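Local coordinates for putative uncharacterized protein (Ustilago maydis, PDB 4GNX), which is probably the large subunit of replication protein A, which binds single-stranded DNA through OB-fold domains, and carries a zinc site, at residues Ala270-Asn282 against Thr348-Ser360. Residues are numbered along the deposited sequence; the frame is centred on the assembly and turned at random.
Sequences AERRTIVQVKDEN and TNVADATGQMWLS. With nucleotides of chain G.
Ile-275 and Val-276 open the helix 275-280, and both give their backbone N-H groups to Asp-352 and Thr-354, at the end of the hairpin of strands 341-352 and 355-362. Ile-275 N bonds Asp-352 OD2 at 3.3 Å, and the bond is nearly straight (174°). It meets the oxygen on its syn side, somewhat out of the carboxylate plane. Val-276 N reaches Thr-354 OG1 at 3.2 Å. A carboxylate at the first turn of a helix would also be favoured by the helix dipole.

The Ile-275 side chain runs past Asp-352 in the opposite direction. CG1 sits beside the backbone N (chi1 -66°), which leaves CG2 anti to it and resting on Met-357 CB, while CD1 lies near Gly-355 O. Val-276 crosses Thr-354 at about a right angle, its CG1 3.4 Å from Thr-354 CB. One turn along, Val-278 CG1 packs on the methyl CE of Met-357 at 3.7 Å. Lys-279 lays its CE alongside Gln-356 O.

The receiving groups are themselves fixed. Asp-352 OD1 takes bonds from Thr-354 OG1 (2.6 Å) and Thr-354 N, both from one face of the carboxylate. The second makes an Asx turn. On the helix side, Thr-274 is the N-cap and forms a capping box with Gln-277: Thr-274 N bonds Gln-277 OE1 at 2.8 Å, and the return bond, Gln-277 N to Thr-274 OG1, is weak.

Farther along strand 355-362, the thymine of DT18 of chain G lies over one face of the Trp-358 ring, its C4 3.4 Å above the plane and offset toward the rim. Asn-349 ND2 lies over the opposite face. Val-278 and Leu-359 both touch Tyr-419 of strand 414-426. The contact thus packs a capped helix against a beta hairpin of the five-stranded antiparallel sheet in the C-terminal OB-fold domain, whose strand 355-362 also places Trp-358 against a base of the bound DNA.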
loop_
_atom_site.group_PDB
_atom_site.type_symbol
_atom_site.label_atom_id
_atom_site.label_comp_id
_atom_site.label_asym_id
_atom_site.label_seq_id
_atom_site.Cartn_x
_atom_site.Cartn_y
_atom_site.Cartn_z
ATOM N N ALA C 270 -10.834 -6.197 8.238
ATOM C CA ALA C 270 -10.227 -6.622 6.981
ATOM C C ALA C 270 -8.988 -5.782 6.664
ATOM O O ALA C 270 -8.942 -5.097 5.643
ATOM C CB ALA C 270 -11.227 -6.582 5.826
ATOM N N GLU C 271 -7.991 -5.850 7.547
ATOM C CA GLU C 271 -6.684 -5.233 7.311
ATOM C C GLU C 271 -6.068 -5.725 5.991
ATOM O O GLU C 271 -6.290 -6.888 5.600
ATOM C CB GLU C 271 -5.745 -5.562 8.472
ATOM C CG GLU C 271 -6.122 -4.918 9.799
ATOM C CD GLU C 271 -5.735 -3.450 9.865
ATOM O OE1 GLU C 271 -5.057 -2.955 8.910
ATOM O OE2 GLU C 271 -6.108 -2.794 10.875
ATOM N N ARG C 272 -5.320 -4.854 5.296
ATOM C CA ARG C 272 -4.626 -5.295 4.085
ATOM C C ARG C 272 -3.540 -6.313 4.431
ATOM O O ARG C 272 -2.844 -6.175 5.433
ATOM C CB ARG C 272 -4.042 -4.143 3.263
ATOM C CG ARG C 272 -4.299 -4.336 1.764
ATOM C CD ARG C 272 -3.115 -4.017 0.846
ATOM N NE ARG C 272 -2.879 -2.598 0.526
ATOM C CZ ARG C 272 -3.749 -1.594 0.673
ATOM N NH1 ARG C 272 -4.983 -1.785 1.132
ATOM N NH2 ARG C 272 -3.380 -0.359 0.356
ATOM N N ARG C 273 -3.423 -7.347 3.607
ATOM C CA ARG C 273 -2.478 -8.430 3.840
ATOM C C ARG C 273 -1.834 -8.850 2.528
ATOM O O ARG C 273 -2.341 -8.551 1.461
ATOM C CB ARG C 273 -3.198 -9.630 4.475
ATOM C CG ARG C 273 -3.650 -9.415 5.910
ATOM C CD ARG C 273 -2.586 -9.884 6.880
ATOM N NE ARG C 273 -2.721 -9.319 8.224
ATOM C CZ ARG C 273 -1.867 -8.447 8.761
ATOM N NH1 ARG C 273 -0.811 -8.037 8.061
ATOM N NH2 ARG C 273 -2.062 -7.993 9.999
ATOM N N THR C 274 -0.702 -9.523 2.595
ATOM C CA THR C 274 -0.189 -10.188 1.409
ATOM C C THR C 274 -0.563 -11.673 1.505
ATOM O O THR C 274 -0.875 -12.178 2.588
ATOM C CB THR C 274 1.334 -10.014 1.247
ATOM O OG1 THR C 274 2.018 -10.809 2.233
ATOM C CG2 THR C 274 1.708 -8.550 1.405
ATOM N N ILE C 275 -0.531 -12.363 0.374
ATOM C CA ILE C 275 -0.887 -13.770 0.321
ATOM C C ILE C 275 -0.037 -14.609 1.302
ATOM O O ILE C 275 -0.536 -15.562 1.946
ATOM C CB ILE C 275 -0.766 -14.292 -1.121
ATOM C CG1 ILE C 275 -1.814 -13.616 -2.011
ATOM C CG2 ILE C 275 -0.855 -15.811 -1.167
ATOM C CD1 ILE C 275 -1.547 -13.742 -3.496
ATOM N N VAL C 276 1.238 -14.253 1.444
ATOM C CA VAL C 276 2.058 -14.991 2.372
ATOM C C VAL C 276 1.558 -14.759 3.800
ATOM O O VAL C 276 1.499 -15.705 4.592
ATOM C CB VAL C 276 3.555 -14.692 2.223
ATOM C CG1 VAL C 276 3.892 -13.274 2.655
ATOM C CG2 VAL C 276 4.355 -15.697 3.029
ATOM N N GLN C 277 1.170 -13.519 4.107
ATOM C CA GLN C 277 0.671 -13.189 5.443
ATOM C C GLN C 277 -0.598 -13.967 5.744
ATOM O O GLN C 277 -0.706 -14.584 6.801
ATOM C CB GLN C 277 0.424 -11.701 5.602
ATOM C CG GLN C 277 1.703 -10.899 5.667
ATOM C CD GLN C 277 1.456 -9.417 5.693
ATOM O OE1 GLN C 277 0.647 -8.890 4.930
ATOM N NE2 GLN C 277 2.159 -8.728 6.573
ATOM N N VAL C 278 -1.531 -13.976 4.792
ATOM C CA VAL C 278 -2.788 -14.686 4.960
ATOM C C VAL C 278 -2.564 -16.136 5.343
ATOM O O VAL C 278 -3.151 -16.595 6.327
ATOM C CB VAL C 278 -3.672 -14.607 3.706
ATOM C CG1 VAL C 278 -4.955 -15.416 3.897
ATOM C CG2 VAL C 278 -4.001 -13.149 3.388
ATOM N N LYS C 279 -1.703 -16.841 4.603
ATOM C CA LYS C 279 -1.362 -18.240 4.913
ATOM C C LYS C 279 -0.531 -18.418 6.193
ATOM O O LYS C 279 -0.828 -19.300 6.991
ATOM C CB LYS C 279 -0.656 -18.891 3.734
ATOM C CG LYS C 279 -1.509 -19.016 2.485
ATOM C CD LYS C 279 -0.640 -18.820 1.257
ATOM C CE LYS C 279 -1.268 -19.379 -0.006
ATOM N NZ LYS C 279 -1.329 -20.861 0.032
ATOM N N ASP C 280 0.490 -17.577 6.394
ATOM C CA ASP C 280 1.371 -17.664 7.575
ATOM C C ASP C 280 0.624 -17.439 8.875
ATOM O O ASP C 280 0.982 -18.000 9.906
ATOM C CB ASP C 280 2.509 -16.648 7.508
ATOM C CG ASP C 280 3.631 -17.062 6.559
ATOM O OD1 ASP C 280 3.482 -18.092 5.846
ATOM O OD2 ASP C 280 4.671 -16.343 6.538
ATOM N N GLU C 281 -0.409 -16.604 8.827
ATOM C CA GLU C 281 -1.214 -16.307 10.003
ATOM C C GLU C 281 -2.361 -17.295 10.188
ATOM O O GLU C 281 -3.152 -17.151 11.116
ATOM C CB GLU C 281 -1.748 -14.882 9.929
ATOM C CG GLU C 281 -0.673 -13.814 9.965
ATOM C CD GLU C 281 -1.085 -12.557 9.217
ATOM O OE1 GLU C 281 -2.272 -12.481 8.808
ATOM O OE2 GLU C 281 -0.221 -11.652 9.028
ATOM N N ASN C 282 -2.438 -18.295 9.312
ATOM C CA ASN C 282 -3.439 -19.359 9.418
ATOM C C ASN C 282 -4.848 -18.803 9.467
ATOM O O ASN C 282 -5.698 -19.312 10.192
ATOM C CB ASN C 282 -3.185 -20.219 10.655
ATOM C CG ASN C 282 -1.968 -21.106 10.508
ATOM O OD1 ASN C 282 -1.868 -21.881 9.557
ATOM N ND2 ASN C 282 -1.035 -21.003 11.452
ATOM N N THR C 348 -10.912 -18.830 -9.019
ATOM C CA THR C 348 -9.827 -18.054 -9.610
ATOM C C THR C 348 -8.525 -18.042 -8.830
ATOM O O THR C 348 -8.523 -17.793 -7.638
ATOM C CB THR C 348 -10.265 -16.607 -9.873
ATOM O OG1 THR C 348 -9.233 -15.953 -10.607
ATOM C CG2 THR C 348 -10.517 -15.848 -8.572
ATOM N N ASN C 349 -7.422 -18.301 -9.520
ATOM C CA ASN C 349 -6.089 -18.260 -8.921
ATOM C C ASN C 349 -5.418 -16.879 -9.048
ATOM O O ASN C 349 -5.168 -16.383 -10.152
ATOM C CB ASN C 349 -5.200 -19.345 -9.541
ATOM C CG ASN C 349 -3.886 -19.541 -8.790
ATOM O OD1 ASN C 349 -2.824 -19.321 -9.340
ATOM N ND2 ASN C 349 -3.959 -19.966 -7.532
ATOM N N VAL C 350 -5.124 -16.264 -7.906
ATOM C CA VAL C 350 -4.551 -14.923 -7.877
ATOM C C VAL C 350 -3.174 -14.963 -7.257
ATOM O O VAL C 350 -2.912 -15.782 -6.374
ATOM C CB VAL C 350 -5.443 -13.903 -7.117
ATOM C CG1 VAL C 350 -6.859 -13.902 -7.683
ATOM C CG2 VAL C 350 -5.446 -14.152 -5.612
ATOM N N ALA C 351 -2.296 -14.078 -7.726
ATOM C CA ALA C 351 -0.909 -14.036 -7.256
ATOM C C ALA C 351 -0.458 -12.627 -6.946
ATOM O O ALA C 351 -1.000 -11.668 -7.475
ATOM C CB ALA C 351 0.012 -14.650 -8.286
ATOM N N ASP C 352 0.512 -12.519 -6.052
ATOM C CA ASP C 352 1.274 -11.291 -5.851
ATOM C C ASP C 352 2.742 -11.687 -5.739
ATOM O O ASP C 352 3.113 -12.780 -6.183
ATOM C CB ASP C 352 0.774 -10.504 -4.636
ATOM C CG ASP C 352 0.975 -11.241 -3.280
ATOM O OD1 ASP C 352 1.588 -12.349 -3.230
ATOM O OD2 ASP C 352 0.502 -10.674 -2.241
ATOM N N ALA C 353 3.578 -10.836 -5.142
ATOM C CA ALA C 353 5.016 -11.142 -5.049
ATOM C C ALA C 353 5.371 -12.106 -3.922
ATOM O O ALA C 353 6.517 -12.565 -3.832
ATOM C CB ALA C 353 5.840 -9.881 -4.948
ATOM N N THR C 354 4.399 -12.434 -3.076
ATOM C CA THR C 354 4.636 -13.282 -1.906
ATOM C C THR C 354 4.072 -14.689 -2.083
ATOM O O THR C 354 4.318 -15.570 -1.270
ATOM C CB THR C 354 4.036 -12.646 -0.640
ATOM O OG1 THR C 354 2.617 -12.467 -0.801
ATOM C CG2 THR C 354 4.697 -11.279 -0.351
ATOM N N GLY C 355 3.312 -14.902 -3.147
ATOM C CA GLY C 355 2.652 -16.187 -3.353
ATOM C C GLY C 355 1.420 -16.185 -4.241
ATOM O O GLY C 355 1.061 -15.182 -4.879
ATOM N N GLN C 356 0.763 -17.326 -4.288
ATOM C CA GLN C 356 -0.385 -17.500 -5.150
ATOM C C GLN C 356 -1.532 -18.119 -4.322
ATOM O O GLN C 356 -1.305 -18.892 -3.400
ATOM C CB GLN C 356 0.053 -18.295 -6.395
ATOM C CG GLN C 356 -0.735 -19.548 -6.743
ATOM C CD GLN C 356 -0.530 -20.671 -5.751
ATOM O OE1 GLN C 356 0.605 -21.085 -5.489
ATOM N NE2 GLN C 356 -1.635 -21.169 -5.184
ATOM N N MET C 357 -2.762 -17.757 -4.623
ATOM C CA MET C 357 -3.872 -18.201 -3.797
ATOM C C MET C 357 -5.180 -18.332 -4.568
ATOM O O MET C 357 -5.489 -17.510 -5.431
ATOM C CB MET C 357 -4.034 -17.220 -2.639
ATOM C CG MET C 357 -5.429 -17.098 -2.054
ATOM S SD MET C 357 -5.624 -15.479 -1.296
ATOM C CE MET C 357 -4.675 -15.743 0.203
ATOM N N TRP C 358 -5.960 -19.345 -4.205
ATOM C CA TRP C 358 -7.273 -19.580 -4.813
ATOM C C TRP C 358 -8.398 -18.872 -4.144
ATOM O O TRP C 358 -8.543 -18.954 -2.919
ATOM C CB TRP C 358 -7.557 -21.049 -4.800
ATOM C CG TRP C 358 -6.766 -21.781 -5.854
ATOM C CD1 TRP C 358 -5.583 -22.476 -5.693
ATOM C CD2 TRP C 358 -7.085 -21.898 -7.277
ATOM N NE1 TRP C 358 -5.169 -22.999 -6.878
ATOM C CE2 TRP C 358 -6.020 -22.699 -7.866
ATOM C CE3 TRP C 358 -8.126 -21.453 -8.085
ATOM C CZ2 TRP C 358 -6.005 -23.035 -9.213
ATOM C CZ3 TRP C 358 -8.099 -21.787 -9.445
ATOM C CH2 TRP C 358 -7.062 -22.559 -9.996
ATOM N N LEU C 359 -9.199 -18.178 -4.952
ATOM C CA LEU C 359 -10.380 -17.442 -4.487
ATOM C C LEU C 359 -11.653 -17.921 -5.188
ATOM O O LEU C 359 -11.642 -18.241 -6.373
ATOM C CB LEU C 359 -10.206 -15.939 -4.733
ATOM C CG LEU C 359 -9.063 -15.181 -4.041
ATOM C CD1 LEU C 359 -9.009 -13.735 -4.494
ATOM C CD2 LEU C 359 -9.185 -15.201 -2.538
ATOM N N SER C 360 -12.763 -17.971 -4.466
ATOM C CA SER C 360 -14.044 -18.210 -5.135
ATOM C C SER C 360 -14.934 -16.989 -5.108
ATOM O O SER C 360 -14.943 -16.229 -4.134
ATOM C CB SER C 360 -14.778 -19.433 -4.588
ATOM O OG SER C 360 -14.777 -19.426 -3.183
ATOM P P DT G 18 -6.523 -30.365 -8.355
ATOM O OP1 DT G 18 -6.722 -31.746 -8.871
ATOM O OP2 DT G 18 -5.302 -30.041 -7.573
ATOM O "O5'" DT G 18 -6.594 -29.376 -9.601
ATOM C "C5'" DT G 18 -7.572 -29.561 -10.647
ATOM C "C4'" DT G 18 -8.198 -28.236 -11.017
ATOM O "O4'" DT G 18 -8.836 -27.690 -9.847
ATOM C "C3'" DT G 18 -7.208 -27.168 -11.483
ATOM O "O3'" DT G 18 -7.066 -27.127 -12.915
ATOM C "C2'" DT G 18 -7.750 -25.871 -10.905
ATOM C "C1'" DT G 18 -8.809 -26.278 -9.887
ATOM N N1 DT G 18 -8.587 -25.802 -8.512
ATOM C C2 DT G 18 -9.604 -25.090 -7.920
ATOM O O2 DT G 18 -10.647 -24.817 -8.490
ATOM N N3 DT G 18 -9.352 -24.701 -6.628
ATOM C C4 DT G 18 -8.217 -24.958 -5.884
ATOM O O4 DT G 18 -8.135 -24.543 -4.732
ATOM C C5 DT G 18 -7.194 -25.722 -6.563
ATOM C C7 DT G 18 -5.926 -26.045 -5.836
ATOM C C6 DT G 18 -7.431 -26.107 -7.825
#